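Local coordinates for protein 5-oxoprolinase subunit A (Thermus thermophilus, PDB 2DFA) that probably catalyses the ATP-dependent cleavage of 5-oxoproline to L-glutamate, as one subunit of a three-component 5-oxoprolinase complex, at residues Thr124-Ala127 against Ile128-Val132. Sequence-based numbering, arbitrary orientation.
Sequences TARA and IALAV
R126 and L130, one turn apart on helix 122-135, meet with the flat guanidinium of the arginine laid against a single methyl of the leucine. The methyl CD1 of L130 rests centrally on one face, 3.5 Å from R126 CZ. The extended arginine chain projects outward from the helix, nearly square to its axis, and L130, with CG beside its backbone N (chi1 -67°), reaches back to put CD1 over the group. The aliphatic part of the arginine joins in, with R126 CG 4.0 Å from the same CD1.

On the buried side T124 and I128 make a looser pair. CG2 of T124 faces CD1 of I128 at 4.2 Å, while I128 CG1 rests 3.3 Å from the carbonyl oxygen T124 O. The threonine methyl stands anti to the backbone N with OG1 beside that N (chi1 -67°), a rotamer that turns OG1 to its hydrogen bond with D121 OD2 and CG2 to the isoleucine. L114 and A118 of helix 112-120 and V83 of helix 80-100 also pack on I128, which thereby joins three helices. Cut back to an alanine here, the side chain loses everything beyond CB, which would probably leave a gap beside L114 and V83 and the T124 methyl without its neighbour.

Beneath both pairs runs the regular i to i+4 ladder of an alpha-helix. I128 N donates to T124 O at 3.1 Å, and L130 N to R126 O at 2.9 Å, the latter with an N-H...O angle of 164°; A129 and A131 bond likewise to A125 and A127. These backbone groups are satisfied within the helix, whichever way their side chains look. This mostly buried part of the LamB/PxpA fold is plain packing among helices 112-120, 80-100 and 148-155, with R126 and L130 on its more exposed side. There R126 also touches E152, and its apolar contact with the leucine methyl uses no N-H, consistent with the charge staying available at the surface.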
loop_
_atom_site.group_PDB
_atom_site.type_symbol
_atom_site.label_atom_id
_atom_site.label_comp_id
_atom_site.label_asym_id
_atom_site.label_seq_id
_atom_site.Cartn_x
_atom_site.Cartn_y
_atom_site.Cartn_z
ATOM N N THR A 124 17.253 17.594 -2.457
ATOM C CA THR A 124 15.951 17.271 -1.892
ATOM C C THR A 124 15.253 18.570 -1.506
ATOM O O THR A 124 14.077 18.761 -1.789
ATOM C CB THR A 124 16.087 16.402 -0.630
ATOM O OG1 THR A 124 16.594 15.114 -0.991
ATOM C CG2 THR A 124 14.731 16.238 0.050
ATOM N N ALA A 125 15.991 19.455 -0.846
ATOM C CA ALA A 125 15.448 20.746 -0.427
ATOM C C ALA A 125 14.926 21.524 -1.634
ATOM O O ALA A 125 13.838 22.093 -1.596
ATOM C CB ALA A 125 16.522 21.557 0.287
ATOM N N ARG A 126 15.714 21.551 -2.701
ATOM C CA ARG A 126 15.321 22.253 -3.918
ATOM C C ARG A 126 14.061 21.648 -4.535
ATOM O O ARG A 126 13.172 22.379 -4.974
ATOM C CB ARG A 126 16.462 22.220 -4.942
ATOM C CG ARG A 126 16.078 22.738 -6.322
ATOM C CD ARG A 126 17.265 22.709 -7.288
ATOM N NE ARG A 126 16.858 23.006 -8.662
ATOM C CZ ARG A 126 16.334 22.120 -9.507
ATOM N NH1 ARG A 126 16.148 20.859 -9.133
ATOM N NH2 ARG A 126 15.990 22.496 -10.733
ATOM N N ALA A 127 13.986 20.317 -4.571
ATOM C CA ALA A 127 12.823 19.634 -5.136
ATOM C C ALA A 127 11.544 19.997 -4.385
ATOM O O ALA A 127 10.503 20.218 -4.994
ATOM C CB ALA A 127 13.030 18.112 -5.115
ATOM N N ILE A 128 11.623 20.054 -3.061
ATOM C CA ILE A 128 10.459 20.402 -2.260
ATOM C C ILE A 128 10.043 21.835 -2.576
ATOM O O ILE A 128 8.868 22.124 -2.827
ATOM C CB ILE A 128 10.771 20.302 -0.755
ATOM C CG1 ILE A 128 11.056 18.847 -0.380
ATOM C CG2 ILE A 128 9.593 20.858 0.060
ATOM C CD1 ILE A 128 11.495 18.659 1.058
ATOM N N ALA A 129 11.027 22.728 -2.568
ATOM C CA ALA A 129 10.789 24.135 -2.844
ATOM C C ALA A 129 10.137 24.348 -4.209
ATOM O O ALA A 129 9.172 25.102 -4.323
ATOM C CB ALA A 129 12.107 24.904 -2.757
ATOM N N LEU A 130 10.651 23.686 -5.243
ATOM C CA LEU A 130 10.079 23.840 -6.578
ATOM C C LEU A 130 8.667 23.274 -6.690
ATOM O O LEU A 130 7.830 23.831 -7.396
ATOM C CB LEU A 130 10.996 23.211 -7.631
ATOM C CG LEU A 130 12.331 23.961 -7.782
ATOM C CD1 LEU A 130 13.152 23.345 -8.913
ATOM C CD2 LEU A 130 12.059 25.444 -8.060
ATOM N N ALA A 131 8.396 22.171 -5.995
ATOM C CA ALA A 131 7.057 21.580 -6.017
ATOM C C ALA A 131 6.073 22.580 -5.426
ATOM O O ALA A 131 5.013 22.836 -5.999
ATOM C CB ALA A 131 7.027 20.280 -5.201
ATOM N N VAL A 132 6.425 23.134 -4.273
ATOM C CA VAL A 132 5.571 24.122 -3.611
ATOM C C VAL A 132 5.385 25.346 -4.503
ATOM O O VAL A 132 4.273 25.854 -4.647
ATOM C CB VAL A 132 6.180 24.582 -2.271
ATOM C CG1 VAL A 132 5.385 25.768 -1.704
ATOM C CG2 VAL A 132 6.177 23.425 -1.281
#